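Local coordinates for protein probable arylamine n-acetyl transferase (Mycobacterium abscessus, PDB 4GUZ) that probably transfers an acetyl group from acetyl-coenzyme A to arylamine substrates, as other members of the arylamine N-acetyltransferase family do, at residues L93-Y98 against V121-E126; T34-Q39 against L139-L144; N50-L55 against S73-Y78. One frame throughout, in Å; residues are numbered along the deposited sequence.

Interaction 1 of 3, residues L93-Y98 against V121-E126; sequences LGFDFY and VRLAAE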
# COMPACT_ATOMS: atom_id res chain seq x y z
N LEU A 93 -13.32 -12.20 -8.26
CA LEU A 93 -13.67 -13.29 -7.36
C LEU A 93 -15.09 -13.14 -6.78
O LEU A 93 -15.55 -14.01 -6.03
CB LEU A 93 -12.62 -13.46 -6.26
CG LEU A 93 -11.20 -13.87 -6.71
CD1 LEU A 93 -10.41 -14.38 -5.53
CD2 LEU A 93 -11.23 -14.96 -7.81
N GLY A 94 -15.79 -12.08 -7.16
CA GLY A 94 -17.17 -11.83 -6.77
C GLY A 94 -17.42 -11.32 -5.36
O GLY A 94 -18.47 -11.64 -4.78
N PHE A 95 -16.47 -10.54 -4.79
CA PHE A 95 -16.68 -9.93 -3.47
C PHE A 95 -17.51 -8.66 -3.60
O PHE A 95 -17.47 -8.02 -4.65
CB PHE A 95 -15.32 -9.59 -2.80
CG PHE A 95 -14.50 -10.74 -2.28
CD1 PHE A 95 -14.63 -11.16 -0.96
CD2 PHE A 95 -13.56 -11.37 -3.09
CE1 PHE A 95 -13.83 -12.19 -0.45
CE2 PHE A 95 -12.77 -12.41 -2.59
CZ PHE A 95 -12.90 -12.82 -1.28
N ASP A 96 -18.28 -8.32 -2.54
CA ASP A 96 -19.04 -7.07 -2.44
C ASP A 96 -18.10 -6.07 -1.77
O ASP A 96 -17.80 -6.21 -0.59
CB ASP A 96 -20.34 -7.28 -1.63
CG ASP A 96 -21.21 -6.05 -1.38
OD1 ASP A 96 -20.93 -4.98 -1.99
OD2 ASP A 96 -22.19 -6.15 -0.61
N PHE A 97 -17.58 -5.11 -2.53
CA PHE A 97 -16.59 -4.19 -1.96
C PHE A 97 -16.69 -2.78 -2.53
O PHE A 97 -17.34 -2.54 -3.55
CB PHE A 97 -15.16 -4.74 -2.20
CG PHE A 97 -14.65 -4.55 -3.62
CD1 PHE A 97 -13.81 -3.49 -3.94
CD2 PHE A 97 -15.04 -5.42 -4.64
CE1 PHE A 97 -13.38 -3.29 -5.25
CE2 PHE A 97 -14.61 -5.22 -5.95
CZ PHE A 97 -13.78 -4.16 -6.24
N TYR A 98 -15.97 -1.86 -1.88
CA TYR A 98 -15.89 -0.47 -2.30
C TYR A 98 -14.53 0.11 -1.91
O TYR A 98 -13.83 -0.42 -1.04
CB TYR A 98 -17.07 0.35 -1.74
CG TYR A 98 -17.18 0.43 -0.23
CD1 TYR A 98 -16.72 1.54 0.47
CD2 TYR A 98 -17.85 -0.56 0.49
CE1 TYR A 98 -16.88 1.64 1.85
CE2 TYR A 98 -17.99 -0.48 1.87
CZ TYR A 98 -17.52 0.63 2.55
OH TYR A 98 -17.65 0.72 3.92
N VAL A 121 -14.41 -4.46 2.32
CA VAL A 121 -15.16 -5.63 1.88
C VAL A 121 -16.35 -5.88 2.84
O VAL A 121 -16.19 -5.82 4.06
CB VAL A 121 -14.24 -6.88 1.77
CG1 VAL A 121 -15.03 -8.15 1.46
CG2 VAL A 121 -13.17 -6.66 0.71
N ARG A 122 -17.54 -6.16 2.26
CA ARG A 122 -18.76 -6.48 3.00
C ARG A 122 -18.98 -8.00 3.03
O ARG A 122 -19.14 -8.61 1.97
CB ARG A 122 -19.97 -5.76 2.37
CG ARG A 122 -20.07 -4.29 2.71
CD ARG A 122 -21.37 -3.70 2.21
NE ARG A 122 -21.22 -3.20 0.85
CZ ARG A 122 -21.13 -1.91 0.55
NH1 ARG A 122 -21.21 -0.99 1.50
NH2 ARG A 122 -20.99 -1.53 -0.72
N LEU A 123 -18.96 -8.60 4.24
CA LEU A 123 -19.16 -10.05 4.44
C LEU A 123 -20.14 -10.26 5.57
O LEU A 123 -19.83 -9.97 6.73
CB LEU A 123 -17.85 -10.83 4.70
CG LEU A 123 -16.83 -10.90 3.57
CD1 LEU A 123 -15.47 -11.26 4.11
CD2 LEU A 123 -17.26 -11.87 2.48
N ALA A 124 -21.36 -10.74 5.22
CA ALA A 124 -22.47 -10.99 6.15
C ALA A 124 -22.82 -9.70 6.93
O ALA A 124 -22.99 -8.65 6.30
CB ALA A 124 -22.13 -12.15 7.09
N ALA A 125 -22.89 -9.75 8.26
CA ALA A 125 -23.24 -8.56 9.04
C ALA A 125 -22.02 -7.64 9.29
O ALA A 125 -22.13 -6.67 10.05
CB ALA A 125 -23.87 -8.97 10.37
N GLU A 126 -20.87 -7.90 8.63
CA GLU A 126 -19.61 -7.17 8.91
C GLU A 126 -18.96 -6.43 7.72
O GLU A 126 -19.28 -6.65 6.55
CB GLU A 126 -18.59 -8.17 9.47
CG GLU A 126 -19.13 -9.11 10.55
CD GLU A 126 -18.10 -9.90 11.32
OE1 GLU A 126 -17.80 -11.04 10.91
OE2 GLU A 126 -17.64 -9.40 12.37

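Interaction 2 of 3, residues T34-Q39 against L139-L144; sequences TLRRLQ and LAPIRL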
# COMPACT_ATOMS: atom_id res chain seq x y z
N THR A 34 -10.82 -16.68 2.18
CA THR A 34 -10.20 -16.36 0.89
C THR A 34 -9.57 -14.95 0.96
O THR A 34 -8.42 -14.79 0.58
CB THR A 34 -11.22 -16.49 -0.24
OG1 THR A 34 -11.60 -17.87 -0.31
CG2 THR A 34 -10.65 -16.06 -1.61
N LEU A 35 -10.32 -13.96 1.49
CA LEU A 35 -9.85 -12.58 1.63
C LEU A 35 -8.58 -12.52 2.47
O LEU A 35 -7.66 -11.79 2.12
CB LEU A 35 -10.96 -11.70 2.26
CG LEU A 35 -10.67 -10.20 2.37
CD1 LEU A 35 -10.53 -9.55 1.00
CD2 LEU A 35 -11.75 -9.50 3.19
N ARG A 36 -8.53 -13.30 3.57
CA ARG A 36 -7.36 -13.37 4.44
C ARG A 36 -6.15 -13.85 3.66
O ARG A 36 -5.08 -13.25 3.76
CB ARG A 36 -7.60 -14.27 5.67
CG ARG A 36 -8.35 -13.53 6.78
CD ARG A 36 -8.80 -14.42 7.91
NE ARG A 36 -9.75 -13.69 8.76
CZ ARG A 36 -9.86 -13.83 10.08
NH1 ARG A 36 -9.11 -14.72 10.74
NH2 ARG A 36 -10.73 -13.09 10.76
N ARG A 37 -6.31 -14.92 2.87
CA ARG A 37 -5.20 -15.47 2.08
C ARG A 37 -4.78 -14.51 0.97
O ARG A 37 -3.59 -14.41 0.69
CB ARG A 37 -5.55 -16.85 1.51
CG ARG A 37 -5.74 -17.91 2.61
CD ARG A 37 -5.57 -19.36 2.14
NE ARG A 37 -6.30 -19.70 0.91
CZ ARG A 37 -7.62 -19.85 0.81
NH1 ARG A 37 -8.40 -19.65 1.86
NH2 ARG A 37 -8.16 -20.17 -0.36
N LEU A 38 -5.75 -13.76 0.39
CA LEU A 38 -5.50 -12.78 -0.69
C LEU A 38 -4.67 -11.62 -0.16
O LEU A 38 -3.65 -11.28 -0.75
CB LEU A 38 -6.80 -12.25 -1.29
CG LEU A 38 -7.59 -13.16 -2.22
CD1 LEU A 38 -8.90 -12.51 -2.58
CD2 LEU A 38 -6.83 -13.45 -3.50
N GLN A 39 -5.10 -11.03 0.95
CA GLN A 39 -4.38 -9.90 1.52
C GLN A 39 -2.96 -10.31 1.99
O GLN A 39 -2.01 -9.61 1.67
CB GLN A 39 -5.16 -9.27 2.67
CG GLN A 39 -4.41 -8.07 3.26
CD GLN A 39 -5.26 -7.03 3.92
OE1 GLN A 39 -6.48 -6.98 3.76
NE2 GLN A 39 -4.60 -6.06 4.52
N LEU A 139 -1.08 -7.34 7.45
CA LEU A 139 -1.00 -8.58 6.68
C LEU A 139 -2.35 -9.25 6.61
O LEU A 139 -2.49 -10.24 5.91
CB LEU A 139 0.04 -9.54 7.29
CG LEU A 139 1.49 -9.04 7.33
CD1 LEU A 139 2.32 -9.93 8.20
CD2 LEU A 139 2.12 -9.03 5.95
N ALA A 140 -3.35 -8.71 7.31
CA ALA A 140 -4.67 -9.32 7.30
C ALA A 140 -5.77 -8.26 7.24
O ALA A 140 -5.54 -7.15 7.75
CB ALA A 140 -4.84 -10.19 8.54
N PRO A 141 -6.96 -8.58 6.68
CA PRO A 141 -8.08 -7.61 6.74
C PRO A 141 -8.40 -7.31 8.20
O PRO A 141 -8.16 -8.15 9.07
CB PRO A 141 -9.24 -8.35 6.06
CG PRO A 141 -8.63 -9.50 5.36
CD PRO A 141 -7.41 -9.87 6.08
N ILE A 142 -8.89 -6.12 8.47
CA ILE A 142 -9.19 -5.71 9.84
C ILE A 142 -10.68 -5.48 9.95
O ILE A 142 -11.25 -4.70 9.17
CB ILE A 142 -8.36 -4.44 10.22
CG1 ILE A 142 -6.84 -4.76 10.30
CG2 ILE A 142 -8.86 -3.80 11.52
CD1 ILE A 142 -5.90 -3.53 10.45
N ARG A 143 -11.32 -6.15 10.93
CA ARG A 143 -12.76 -6.02 11.24
C ARG A 143 -13.08 -4.59 11.60
O ARG A 143 -12.50 -4.05 12.53
CB ARG A 143 -13.13 -6.95 12.41
CG ARG A 143 -14.61 -7.06 12.70
CD ARG A 143 -14.85 -8.12 13.75
NE ARG A 143 -15.27 -9.37 13.13
CZ ARG A 143 -14.72 -10.56 13.34
NH1 ARG A 143 -13.70 -10.69 14.18
NH2 ARG A 143 -15.18 -11.63 12.71
N LEU A 144 -13.99 -3.97 10.85
CA LEU A 144 -14.36 -2.60 11.12
C LEU A 144 -15.29 -2.57 12.31
O LEU A 144 -16.44 -3.00 12.23
CB LEU A 144 -14.96 -1.92 9.89
CG LEU A 144 -15.02 -0.40 9.89
CD1 LEU A 144 -13.64 0.22 9.64
CD2 LEU A 144 -15.98 0.07 8.83
O HOH W 1 -6.19 -4.44 6.48

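Interaction 3 of 3, residues N50-L55 against S73-Y78; sequences NLDAVL and SPRGGY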
# COMPACT_ATOMS: atom_id res chain seq x y z
N ASN A 50 7.94 3.95 -5.21
CA ASN A 50 7.43 5.14 -5.90
C ASN A 50 8.41 5.64 -6.98
O ASN A 50 8.37 6.83 -7.31
CB ASN A 50 7.25 6.27 -4.85
CG ASN A 50 8.58 6.82 -4.34
OD1 ASN A 50 9.62 6.13 -4.33
ND2 ASN A 50 8.61 8.10 -3.99
N LEU A 51 9.31 4.76 -7.48
CA LEU A 51 10.39 5.19 -8.37
C LEU A 51 9.91 5.79 -9.70
O LEU A 51 10.62 6.63 -10.24
CB LEU A 51 11.45 4.10 -8.62
CG LEU A 51 12.15 3.55 -7.34
CD1 LEU A 51 13.04 2.32 -7.64
CD2 LEU A 51 12.94 4.63 -6.63
N ASP A 52 8.68 5.47 -10.16
CA ASP A 52 8.12 6.07 -11.35
C ASP A 52 7.83 7.54 -11.12
O ASP A 52 8.05 8.35 -12.03
CB ASP A 52 6.85 5.33 -11.80
CG ASP A 52 7.13 4.06 -12.58
OD1 ASP A 52 8.33 3.74 -12.80
OD2 ASP A 52 6.16 3.37 -12.92
N ALA A 53 7.37 7.90 -9.91
CA ALA A 53 7.07 9.30 -9.55
C ALA A 53 8.35 10.09 -9.39
O ALA A 53 8.41 11.25 -9.81
CB ALA A 53 6.25 9.36 -8.26
N VAL A 54 9.38 9.46 -8.79
CA VAL A 54 10.67 10.12 -8.58
C VAL A 54 11.36 10.38 -9.93
O VAL A 54 11.91 11.46 -10.11
CB VAL A 54 11.58 9.32 -7.61
CG1 VAL A 54 12.90 10.05 -7.35
CG2 VAL A 54 10.85 9.06 -6.29
N LEU A 55 11.28 9.42 -10.87
CA LEU A 55 11.93 9.50 -12.19
C LEU A 55 11.09 10.21 -13.26
O LEU A 55 11.69 10.80 -14.17
CB LEU A 55 12.29 8.09 -12.72
CG LEU A 55 13.29 7.24 -11.89
CD1 LEU A 55 13.15 5.76 -12.22
CD2 LEU A 55 14.72 7.66 -12.14
N SER A 73 7.87 -7.80 -14.11
CA SER A 73 9.15 -7.10 -14.08
C SER A 73 9.61 -6.96 -12.61
O SER A 73 8.75 -7.00 -11.71
CB SER A 73 9.05 -5.75 -14.78
OG SER A 73 8.40 -4.77 -14.00
N PRO A 74 10.94 -6.82 -12.34
CA PRO A 74 11.39 -6.67 -10.94
C PRO A 74 11.08 -5.25 -10.42
O PRO A 74 11.97 -4.44 -10.18
CB PRO A 74 12.90 -6.94 -11.04
CG PRO A 74 13.27 -6.51 -12.43
CD PRO A 74 12.08 -6.80 -13.29
N ARG A 75 9.78 -4.96 -10.27
CA ARG A 75 9.28 -3.65 -9.86
C ARG A 75 8.13 -3.73 -8.89
O ARG A 75 7.40 -4.72 -8.83
CB ARG A 75 8.81 -2.84 -11.10
CG ARG A 75 9.91 -2.50 -12.13
CD ARG A 75 11.00 -1.53 -11.61
NE ARG A 75 10.45 -0.33 -10.98
CZ ARG A 75 10.05 0.76 -11.65
NH1 ARG A 75 10.17 0.82 -12.97
NH2 ARG A 75 9.56 1.80 -10.99
N GLY A 76 7.95 -2.65 -8.17
CA GLY A 76 6.85 -2.46 -7.25
C GLY A 76 6.02 -1.25 -7.59
O GLY A 76 6.32 -0.53 -8.55
N GLY A 77 4.98 -1.01 -6.80
CA GLY A 77 4.07 0.11 -6.99
C GLY A 77 3.67 0.78 -5.69
O GLY A 77 3.96 0.26 -4.61
N TYR A 78 3.02 1.97 -5.77
CA TYR A 78 2.58 2.61 -4.54
C TYR A 78 1.07 2.36 -4.33
O TYR A 78 0.51 1.52 -5.03
CB TYR A 78 3.04 4.08 -4.37
CG TYR A 78 2.56 5.17 -5.31
CD1 TYR A 78 1.37 5.05 -6.03
CD2 TYR A 78 3.22 6.40 -5.37
CE1 TYR A 78 0.89 6.09 -6.83
CE2 TYR A 78 2.77 7.44 -6.18
CZ TYR A 78 1.60 7.28 -6.91
OH TYR A 78 1.17 8.33 -7.69

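Interaction 1 of 3, residues L93-Y98 against V121-E126
D96 and F97 meet R122 and V121 at one end of an antiparallel beta hairpin made of strands 96-104 and 116-123, next to the turn that follows L123. The axes of strands 96-98 and 121-123 approach to 4.7 Å, with N-to-C directions 151° apart. F97 faces V121 as a non-hydrogen-bonded pair, and next to it R122 N donates a nearly straight bond of 2.9 Å to D96 O. Apolar groups fill the face toward the helices. V121 spreads its two methyls over two partners, CG1 touching F95 CD1 at 3.9 Å and CG2 touching F97 CB at 4.0 Å, while L123 CD2 sits at the edge of the F95 ring. L90 of helix 79-92 packs on F95, F97 and V121, and L38 and L35 of helix 32-45 reach F95 and V121, so this hairpin ties the helical part of the acetyltransferase fold to its eight-stranded antiparallel sheet. The other face is polar. There the R122 chain, bent at its third torsion, brings NE to 3.4 Å from D96 OD1, and as far from D96 OD2; the salt bridge is long and its bonds weak. Y98 completes the layer: CG lies between the backbone N and the carbonyl carbon (chi1 60°), and the side chain crosses that of R122 at about a right angle, with CD2 over one face of the guanidinium, nearer the rim than the middle. The two planes are only 26° apart, and Y98 CE2 comes within 3.3 Å of R122 NH1. Y98 OH hydrogen-bonds with Q127 OE1 on the neighbouring strand.

Interaction 2 of 3, residues T34-Q39 against L139-L144
Residues 34-39 of helix 32-45 lay their L35, R36 and Q39 side against the irregular run L139-P141 that leads into the short strand 142-143, with R36 CA 5.6 Å from A140 CA at the nearest approach of the backbones. P141 is the centre of the contact, and three helix side chains converge on its ring. L35, with CG anti to the backbone N (chi1 -175°), slides past the proline in the opposite direction and puts CG 3.7 Å from P141 CG; its CD2 reaches the same carbon and P141 CB. R36 crosses the ring at about a right angle and meets it through the aliphatic root of its chain, CG to P141 CD at 3.8 Å. Q39 starts out anti as well (chi1 -179°), stays extended beyond CG, and brings its amide up to the A140-P141 peptide. Its OE1 is 3.4 Å from P141 N, a contact and not a bond, because that nitrogen carries no hydrogen; Q39 OE1 also lies 3.7 Å from P141 CG. The NH2 end is well satisfied: Q39 NE2 donates to P138 O and to a water 3.0 Å away, and that water donates in turn to A140 O at 3.1 Å, a bridge that ties a helix side chain to the loop backbone. C130 of strand 126-130 touches both L35 and Q39. This is packing of the N-terminal helical part against the edge of the beta sheet, and Q39 lies close to, though not touching, residues whose geometry is consistent with the Cys-His-Asp triad of arylamine N-acetyltransferases.

Interaction 3 of 3, residues N50-L55 against S73-Y78
R75 and Y78 reach across to the start of helix 51-56 and N50 before it, from the RGGY run just ahead of helix 79-92, whose opening cysteine completes the RGGxC motif of arylamine N-acetyltransferases. R75 and D52 cross obliquely, their guanidinium and carboxylate planes turned 85° apart. The arginine is folded rather than stretched out, bent at both its second torsion (CD swung back, chi2 -66°) and its third, and it presents its edge to the aspartate. R75 NH2 donates to D52 OD1 at 2.9 Å; the oxygen lies near the guanidinium plane, whereas the donor sits 61° out of the carboxylate plane. A second, weak bond runs from R75 NH1 to the same oxygen. R75 NE also pairs with E49 OE2 and D52 OD2 with K69 NZ, so each charge is shared between two partners.

At the far end of the loop, the rim of the Y78 ring meets N50 and A53. Y78 CD2 lies 4.1 Å from N50 CB and Y78 CE2 4.5 Å from A53 CB, both approaching obliquely. V208 and A209 of helix 198-210 also touch the ring, and Y78 OH hydrogen-bonds with S205 OG. N50 turns its amide elsewhere, to the backbone of F221, F216 and R219. Next to the salt bridge, L51 CB packs 3.8 Å from R75 NH2.

Interactions 1 and 2 adjoin, their centres 12 Å apart; both reach the eight-stranded sheet, and helix 32-45 packs on it. Side chains join them directly: L38 packs on L93, and E126 OE2 forms a salt bridge with R143 NE. Interaction 3 lies across the centre of the chain, 30 Å from interaction 1 and 25 Å from interaction 2 between centres. Along the sequence, interaction 2 spans the longest stretch, and interactions 3 and 1 fall within it one after the other. Helix 79-92 links the two sides, following the RGGY loop and packing on the hairpin. Q39 of interaction 2 and Y78 of interaction 3 each lie near, without touching, a probable Cys-His-Asp triad.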